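Local coordinates for protein glutamate--cysteine ligase GshA (Methylobacillus flagellatus KT, PDB 3K1T) that probably acts as a glutamate–cysteine ligase, joining the two amino acids in an amide bond through the side-chain carboxylate of glutamate, at residues Y45-L50 with V345-D350; T213-V218 with A409-L414. All blocks are in the same frame, centred on the assembly; numbering follows the deposited sequence. Where two conformers were deposited one is given.

Overall arrangement
Residues 45-50 come first along the chain, on strand 45-52, and interaction 1 pairs them with 345-350 on strand 340-349, closing a loop of 294 residues. Helix 210-226, which carries 213-218, lies within that loop, but its partner 409-414 comes after the loop has closed. Interaction 2 thus closes a second loop, of 190 residues, and the two closures cross. Helix 398-421 links them in space: one side lies on the antiparallel sheet of interaction 1, where Leu413 and Ala409 meet Ala46 and Ile346, while Leu411, Ala412 and Leu414 face helix 210-226. The two contacts, with centres about 13 Å apart, thereby tie the antiparallel sheet to helix 398-421 and that helix to helix 210-226.

Interaction 1: residues Y45-L50 with V345-D350. With SO4 (sulfate ion), chain B.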
ATOM      1  N   TYR A  45       5.411  -5.385  11.685  1.00 12.03           N
ATOM      2  CA  TYR A  45       5.482  -3.964  11.934  1.00 11.67           C
ATOM      3  C   TYR A  45       6.748  -3.582  12.700  1.00 11.91           C
ATOM      4  O   TYR A  45       7.417  -4.447  13.278  1.00 12.16           O
ATOM      5  CB  TYR A  45       4.200  -3.404  12.588  1.00 12.54           C
ATOM      6  CG  TYR A  45       3.774  -3.909  13.956  1.00 10.21           C
ATOM      7  CD1 TYR A  45       4.546  -4.793  14.730  1.00 11.24           C
ATOM      8  CD2 TYR A  45       2.539  -3.511  14.469  1.00 12.94           C
ATOM      9  CE1 TYR A  45       4.085  -5.262  15.989  1.00 11.25           C
ATOM     10  CE2 TYR A  45       2.088  -3.939  15.712  1.00 13.23           C
ATOM     11  CZ  TYR A  45       2.858  -4.807  16.484  1.00 12.75           C
ATOM     12  OH  TYR A  45       2.371  -5.196  17.725  1.00 13.28           O
ATOM     13  N   ALA A  46       7.082  -2.292  12.679  1.00 12.00           N
ATOM     14  CA  ALA A  46       8.283  -1.798  13.335  1.00 11.22           C
ATOM     15  C   ALA A  46       8.308  -0.284  13.346  1.00 11.12           C
ATOM     16  O   ALA A  46       7.690   0.378  12.491  1.00 11.61           O
ATOM     17  CB  ALA A  46       9.542  -2.334  12.609  1.00 12.51           C
ATOM     18  N   SER A  47       9.064   0.269  14.282  1.00 11.58           N
ATOM     19  CA  SER A  47       9.380   1.694  14.255  1.00 11.72           C
ATOM     20  C   SER A  47      10.866   1.899  14.480  1.00 12.21           C
ATOM     21  O   SER A  47      11.518   1.115  15.213  1.00 13.85           O
ATOM     22  CB  SER A  47       8.571   2.491  15.277  1.00 12.12           C
ATOM     23  OG  SER A  47       8.896   2.152  16.597  1.00 13.26           O
ATOM     24  N   VAL A  48      11.423   2.923  13.822  1.00 10.69           N
ATOM     25  CA  VAL A  48      12.831   3.226  13.972  1.00 10.57           C
ATOM     26  C   VAL A  48      12.994   4.708  14.299  1.00 11.71           C
ATOM     27  O   VAL A  48      12.457   5.560  13.572  1.00 11.96           O
ATOM     28  CB  VAL A  48      13.643   2.864  12.686  1.00 11.18           C
ATOM     29  CG1 VAL A  48      15.101   3.347  12.797  1.00  9.57           C
ATOM     30  CG2 VAL A  48      13.594   1.353  12.424  1.00  9.66           C
ATOM     31  N   ASP A  49      13.691   4.983  15.399  1.00 11.82           N
ATOM     32  CA  ASP A  49      14.058   6.330  15.826  1.00 13.15           C
ATOM     33  C   ASP A  49      15.343   6.736  15.102  1.00 12.56           C
ATOM     34  O   ASP A  49      16.337   5.988  15.150  1.00 12.79           O
ATOM     35  CB  ASP A  49      14.387   6.389  17.315  1.00 13.94           C
ATOM     36  CG  ASP A  49      13.185   6.129  18.236  1.00 19.17           C
ATOM     37  OD1 ASP A  49      12.079   5.829  17.753  1.00 16.03           O
ATOM     38  OD2 ASP A  49      13.363   6.243  19.485  1.00 18.83           O
ATOM     39  N   LEU A  50      15.328   7.920  14.470  1.00 11.46           N
ATOM     40  CA  LEU A  50      16.512   8.478  13.851  1.00 12.19           C
ATOM     41  C   LEU A  50      16.947   9.767  14.551  1.00 11.41           C
ATOM     42  O   LEU A  50      16.139  10.425  15.206  1.00 10.87           O
ATOM     43  CB  LEU A  50      16.237   8.823  12.387  1.00 11.27           C
ATOM     44  CG  LEU A  50      15.678   7.733  11.457  1.00 14.79           C
ATOM     45  CD1 LEU A  50      15.385   8.372  10.056  1.00 13.64           C
ATOM     46  CD2 LEU A  50      16.644   6.530  11.376  1.00 10.98           C
ATOM     47  N   VAL A 345      10.563   9.507  14.374  1.00 12.02           N
ATOM     48  CA  VAL A 345      10.256   8.079  14.497  0.50 10.82           C
ATOM     49  C   VAL A 345       9.537   7.648  13.208  1.00 11.18           C
ATOM     50  O   VAL A 345       8.499   8.230  12.884  1.00 12.21           O
ATOM     51  CB  VAL A 345       9.283   7.829  15.673  0.50 10.84           C
ATOM     52  CG1 VAL A 345       9.091   6.311  15.902  0.50 10.87           C
ATOM     53  CG2 VAL A 345       9.746   8.536  16.943  0.50  7.99           C
ATOM     54  N   ILE A 346      10.070   6.663  12.498  1.00 10.67           N
ATOM     55  CA  ILE A 346       9.548   6.211  11.232  1.00 11.61           C
ATOM     56  C   ILE A 346       8.836   4.861  11.441  1.00 10.99           C
ATOM     57  O   ILE A 346       9.436   3.924  11.988  1.00 12.01           O
ATOM     58  CB  ILE A 346      10.691   6.018  10.182  1.00 11.67           C
ATOM     59  CG1 ILE A 346      11.612   7.256  10.075  1.00 15.33           C
ATOM     60  CG2 ILE A 346      10.084   5.572   8.801  1.00 11.93           C
ATOM     61  CD1 ILE A 346      10.956   8.494   9.897  1.00 15.94           C
ATOM     62  N   TYR A 347       7.579   4.776  11.014  1.00 10.87           N
ATOM     63  CA  TYR A 347       6.744   3.560  11.119  1.00 11.44           C
ATOM     64  C   TYR A 347       6.701   2.778   9.795  1.00 11.86           C
ATOM     65  O   TYR A 347       6.523   3.365   8.698  1.00 11.33           O
ATOM     66  CB  TYR A 347       5.311   3.943  11.543  1.00 11.66           C
ATOM     67  CG  TYR A 347       5.128   3.980  13.029  1.00 11.46           C
ATOM     68  CD1 TYR A 347       5.991   4.736  13.846  1.00 12.29           C
ATOM     69  CD2 TYR A 347       4.134   3.233  13.644  1.00 11.99           C
ATOM     70  CE1 TYR A 347       5.852   4.734  15.219  1.00 11.54           C
ATOM     71  CE2 TYR A 347       3.967   3.244  15.023  1.00 12.15           C
ATOM     72  CZ  TYR A 347       4.845   3.976  15.807  1.00 12.86           C
ATOM     73  OH  TYR A 347       4.723   3.937  17.172  1.00 13.31           O
HETATM   74  N   MSE A 348       6.828   1.461   9.911  1.00 10.22           N
HETATM   75  CA  MSE A 348       6.756   0.528   8.817  1.00 11.30           C
HETATM   76  C   MSE A 348       5.814  -0.608   9.137  1.00 11.52           C
HETATM   77  O   MSE A 348       5.708  -1.015  10.295  1.00 11.18           O
HETATM   78  CB  MSE A 348       8.141  -0.011   8.474  1.00 10.76           C
HETATM   79  CG  MSE A 348       9.006   1.090   7.782  1.00 13.64           C
HETATM   80 SE   MSE A 348      10.912   0.888   8.128  0.75 17.36          SE
HETATM   81  CE  MSE A 348      10.853   1.190  10.044  1.00 13.81           C
HETATM   82  N   MSE A 349       5.109  -1.079   8.114  1.00 11.48           N
HETATM   83  CA  MSE A 349       4.382  -2.349   8.155  1.00 12.69           C
HETATM   84  C   MSE A 349       4.811  -3.166   6.948  1.00 12.46           C
HETATM   85  O   MSE A 349       4.974  -2.621   5.837  1.00 12.49           O
HETATM   86  CB  MSE A 349       2.867  -2.100   8.209  1.00 13.32           C
HETATM   87  CG  MSE A 349       2.504  -1.253   9.407  1.00 16.56           C
HETATM   88 SE   MSE A 349       0.547  -1.188   9.702  0.75 21.94          SE
HETATM   89  CE  MSE A 349       0.474  -2.868  10.655  1.00 20.44           C
ATOM     90  N   ASP A 350       5.093  -4.443   7.162  1.00 12.60           N
ATOM     91  CA  ASP A 350       5.865  -5.227   6.180  1.00 13.42           C
ATOM     92  C   ASP A 350       7.111  -4.373   5.864  1.00 13.09           C
ATOM     93  O   ASP A 350       7.669  -3.741   6.786  1.00 13.80           O
ATOM     94  CB  ASP A 350       5.036  -5.610   4.933  1.00 13.94           C
ATOM     95  CG  ASP A 350       5.786  -6.576   4.005  1.00 19.16           C
ATOM     96  OD1 ASP A 350       6.240  -7.594   4.491  1.00 27.34           O
ATOM     97  OD2 ASP A 350       5.957  -6.308   2.820  1.00 21.63           O
TER
HETATM   98  S   SO4 B 432       7.507   3.592  19.568  1.00 21.90           S
HETATM   99  O1  SO4 B 432       7.319   5.006  19.799  1.00 27.96           O
HETATM  100  O2  SO4 B 432       7.085   3.514  18.205  1.00 25.53           O
HETATM  101  O3  SO4 B 432       8.891   3.196  19.687  1.00 23.72           O
HETATM  102  O4  SO4 B 432       6.642   2.791  20.463  1.00 22.65           O
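Ser47 CB lies over one face of the Tyr347 ring, 4.0 Å from the ring centroid in a CH-pi contact. With chi1 at 66°, Ser47 OG sits between the backbone N and the carbonyl carbon and hydrogen-bonds sulfate O2 at 2.8 Å. Tyr347 OH reaches the same O2 through a weak bond, which places the ion, probably from the crystallisation liquor, at the ends of both side chains. Beside them, the carboxylate of Asp49 runs alongside Val345, with OD1 3.5 Å from CG1. These are non-hydrogen-bonded pairs of an antiparallel sheet, alternating with the hydrogen-bonded pairs Ala46-Met348 and Val48-Ile346. Each of the latter has two backbone bonds; Met348 N to Ala46 O (2.9 Å, 168° at the hydrogen) is nearly straight. On their face, selenomethionine Met348 bends at chi3, and its CE meets Val48 CG2 at 3.6 Å; Leu50 CD1 packs on Ile346 CG1. Helix 398-421 covers this apolar face, with Leu413 against Ala46 and Ala412 against Val48. On the other face Arg359 forms a salt bridge with Asp49 OD1 and also binds the sulfate, which takes further hydrogen bonds from Gly67 N and Asn63 ND2.

Interaction 2: residues T213-V218 with A409-L414; sequences TAYDRV and ARLALL
Tyr215 reaches across to Leu411 and Ala412 with one side of its ring, the CD1-CE1 side, while Val218, one turn further on, packs against Leu411 and Leu414. The tyrosine side chain sets out neither toward nor away from the other helix, and its end comes nearer. From CB, chi1 of -174° sets CG anti to the backbone N, and the ring beyond it approaches the backbone of 409-414. Tyr215 CD1 lies 4.0 Å from Ala412 CA and equally far from Leu411 O. Next along the ring, Tyr215 CE1 meets Ala412 N at 3.8 Å and Leu411 CB at 3.9 Å. Leu411 CB lies near the ring plane, so the leucine is met by the rim of the ring. At the tip, OH hydrogen-bonds Leu233 O, outside both segments, an anchor that would limit the ring's freedom to swing away from Leu411. An alanine here would probably leave Leu233 O without this hydroxyl partner and open a gap beside Leu411 CB and Ala412.

Val218 divides its two methyls between two leucines: CG1 touches Leu411 CD2 at 3.7 Å, and CG2 lies 3.9 Å from Leu414 CG. The contact is thus wholly one of van der Waals packing between buried residues. The axes of the short helical segments approach to 9.1 Å, with 122° between their N-to-C directions.

On helix 398-421, Val408 just before the segment and Ala415 just after it also touch Tyr215, and Ile418 extends the packing beside Val218. Helix 26-40 packs on the leucines, with Trp32 against both Leu411 and Leu414, while Pro59 meets Tyr215 and Ala412, so that strand 57-63 of the antiparallel sheet, the neighbour of strand 45-52, packs against both helices.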
ATOM      1  N   THR A 213      25.926  -5.147  15.367  1.00 14.59           N
ATOM      2  CA  THR A 213      26.701  -5.900  14.390  0.50 14.25           C
ATOM      3  C   THR A 213      25.892  -6.128  13.106  1.00 14.53           C
ATOM      4  O   THR A 213      26.408  -6.037  11.996  1.00 14.37           O
ATOM      5  CB  THR A 213      27.148  -7.269  14.982  0.50 14.87           C
ATOM      6  OG1 THR A 213      27.881  -7.051  16.196  0.50 14.40           O
ATOM      7  CG2 THR A 213      28.016  -8.038  13.997  0.50 13.03           C
ATOM      8  N   ALA A 214      24.605  -6.437  13.261  1.00 14.37           N
ATOM      9  CA  ALA A 214      23.761  -6.702  12.100  1.00 14.63           C
ATOM     10  C   ALA A 214      23.607  -5.415  11.257  1.00 13.52           C
ATOM     11  O   ALA A 214      23.704  -5.462  10.042  1.00 12.76           O
ATOM     12  CB  ALA A 214      22.357  -7.277  12.510  1.00 13.98           C
ATOM     13  N   TYR A 215      23.433  -4.271  11.914  1.00 12.47           N
ATOM     14  CA  TYR A 215      23.344  -2.998  11.208  1.00 12.36           C
ATOM     15  C   TYR A 215      24.693  -2.645  10.527  1.00 12.99           C
ATOM     16  O   TYR A 215      24.704  -2.240   9.377  1.00 11.64           O
ATOM     17  CB  TYR A 215      22.838  -1.885  12.127  1.00 12.38           C
ATOM     18  CG  TYR A 215      22.607  -0.583  11.388  1.00 12.52           C
ATOM     19  CD1 TYR A 215      21.599  -0.479  10.430  1.00 11.47           C
ATOM     20  CD2 TYR A 215      23.393   0.529  11.632  1.00 11.87           C
ATOM     21  CE1 TYR A 215      21.383   0.707   9.734  1.00 12.53           C
ATOM     22  CE2 TYR A 215      23.193   1.730  10.939  1.00 11.12           C
ATOM     23  CZ  TYR A 215      22.174   1.815   9.999  1.00 10.50           C
ATOM     24  OH  TYR A 215      21.983   2.990   9.296  1.00 12.04           O
ATOM     25  N   ASP A 216      25.827  -2.895  11.195  1.00 12.79           N
ATOM     26  CA  ASP A 216      27.122  -2.776  10.541  1.00 13.72           C
ATOM     27  C   ASP A 216      27.189  -3.541   9.224  1.00 14.37           C
ATOM     28  O   ASP A 216      27.647  -3.009   8.216  1.00 13.22           O
ATOM     29  CB  ASP A 216      28.274  -3.311  11.415  1.00 13.66           C
ATOM     30  CG  ASP A 216      28.677  -2.400  12.550  1.00 16.57           C
ATOM     31  OD1 ASP A 216      28.175  -1.268  12.691  1.00 16.59           O
ATOM     32  OD2 ASP A 216      29.604  -2.838  13.310  1.00 19.62           O
ATOM     33  N   ARG A 217      26.757  -4.797   9.228  1.00 14.94           N
ATOM     34  CA  ARG A 217      26.784  -5.634   8.030  0.70 15.98           C
ATOM     35  C   ARG A 217      25.906  -5.050   6.916  1.00 14.99           C
ATOM     36  O   ARG A 217      26.290  -5.050   5.775  1.00 15.39           O
ATOM     37  CB  ARG A 217      26.293  -7.053   8.345  0.70 16.59           C
ATOM     38  CG  ARG A 217      27.294  -7.864   9.167  0.70 21.63           C
ATOM     39  CD  ARG A 217      26.578  -8.983   9.936  0.70 26.26           C
ATOM     40  NE  ARG A 217      25.939  -9.976   9.058  0.70 28.83           N
ATOM     41  CZ  ARG A 217      24.938 -10.777   9.443  0.70 31.47           C
ATOM     42  NH1 ARG A 217      24.435 -10.673  10.674  0.70 32.28           N
ATOM     43  NH2 ARG A 217      24.418 -11.659   8.587  0.70 30.08           N
ATOM     44  N   VAL A 218      24.712  -4.574   7.261  1.00 13.58           N
ATOM     45  CA  VAL A 218      23.833  -3.932   6.256  1.00 12.62           C
ATOM     46  C   VAL A 218      24.504  -2.678   5.650  1.00 13.11           C
ATOM     47  O   VAL A 218      24.546  -2.502   4.420  1.00 13.08           O
ATOM     48  CB  VAL A 218      22.450  -3.568   6.851  1.00 13.45           C
ATOM     49  CG1 VAL A 218      21.670  -2.573   5.924  1.00 10.34           C
ATOM     50  CG2 VAL A 218      21.609  -4.865   7.113  1.00 11.66           C
ATOM     51  N   ALA A 409      15.630   4.237   7.811  1.00 11.53           N
ATOM     52  CA  ALA A 409      14.703   3.392   8.604  1.00 11.78           C
ATOM     53  C   ALA A 409      14.553   1.989   8.058  1.00 10.86           C
ATOM     54  O   ALA A 409      14.552   1.017   8.826  1.00 10.97           O
ATOM     55  CB  ALA A 409      13.323   4.050   8.737  1.00 11.27           C
ATOM     56  N   ARG A 410      14.498   1.860   6.738  1.00 10.98           N
ATOM     57  CA  ARG A 410      14.464   0.552   6.099  1.00 11.04           C
ATOM     58  C   ARG A 410      15.797  -0.242   6.219  1.00 11.29           C
ATOM     59  O   ARG A 410      15.775  -1.462   6.287  1.00 10.97           O
ATOM     60  CB  ARG A 410      13.986   0.658   4.655  1.00 10.56           C
ATOM     61  CG  ARG A 410      12.448   0.934   4.550  1.00 11.57           C
ATOM     62  CD  ARG A 410      12.033   1.012   3.103  1.00 12.58           C
ATOM     63  NE  ARG A 410      12.552   2.225   2.463  1.00 12.44           N
ATOM     64  CZ  ARG A 410      12.766   2.354   1.140  1.00 12.48           C
ATOM     65  NH1 ARG A 410      12.450   1.389   0.269  1.00 12.86           N
ATOM     66  NH2 ARG A 410      13.212   3.485   0.658  1.00 14.33           N
ATOM     67  N   LEU A 411      16.935   0.430   6.241  1.00 10.87           N
ATOM     68  CA  LEU A 411      18.217  -0.249   6.544  1.00 10.55           C
ATOM     69  C   LEU A 411      18.192  -0.827   7.948  1.00 11.55           C
ATOM     70  O   LEU A 411      18.614  -1.969   8.162  1.00 11.22           O
ATOM     71  CB  LEU A 411      19.413   0.701   6.381  1.00 10.89           C
ATOM     72  CG  LEU A 411      19.675   1.275   4.984  1.00 11.24           C
ATOM     73  CD1 LEU A 411      20.838   2.339   5.082  1.00 12.13           C
ATOM     74  CD2 LEU A 411      20.049   0.151   4.024  1.00 11.32           C
ATOM     75  N   ALA A 412      17.705  -0.041   8.904  1.00 12.09           N
ATOM     76  CA  ALA A 412      17.580  -0.521  10.301  1.00 12.24           C
ATOM     77  C   ALA A 412      16.561  -1.683  10.397  1.00 11.14           C
ATOM     78  O   ALA A 412      16.766  -2.643  11.132  1.00 10.91           O
ATOM     79  CB  ALA A 412      17.190   0.636  11.234  1.00 10.41           C
ATOM     80  N   LEU A 413      15.458  -1.595   9.661  1.00 11.66           N
ATOM     81  CA  LEU A 413      14.499  -2.709   9.576  1.00 12.69           C
ATOM     82  C   LEU A 413      15.114  -3.991   9.050  1.00 12.58           C
ATOM     83  O   LEU A 413      14.912  -5.085   9.617  1.00 11.11           O
ATOM     84  CB  LEU A 413      13.295  -2.321   8.695  1.00 12.65           C
ATOM     85  CG  LEU A 413      12.139  -3.312   8.675  1.00 16.55           C
ATOM     86  CD1 LEU A 413      11.386  -3.176   9.988  1.00 15.74           C
ATOM     87  CD2 LEU A 413      11.183  -3.061   7.463  1.00 14.66           C
ATOM     88  N   LEU A 414      15.891  -3.880   7.978  1.00 12.90           N
ATOM     89  CA  LEU A 414      16.562  -5.033   7.397  1.00 13.74           C
ATOM     90  C   LEU A 414      17.538  -5.667   8.409  1.00 14.36           C
ATOM     91  O   LEU A 414      17.563  -6.909   8.603  1.00 12.67           O
ATOM     92  CB  LEU A 414      17.323  -4.594   6.121  1.00 14.16           C
ATOM     93  CG  LEU A 414      18.148  -5.655   5.406  1.00 15.84           C
ATOM     94  CD1 LEU A 414      17.253  -6.874   5.031  1.00 13.91           C
ATOM     95  CD2 LEU A 414      18.810  -5.059   4.149  1.00 13.26           C
TER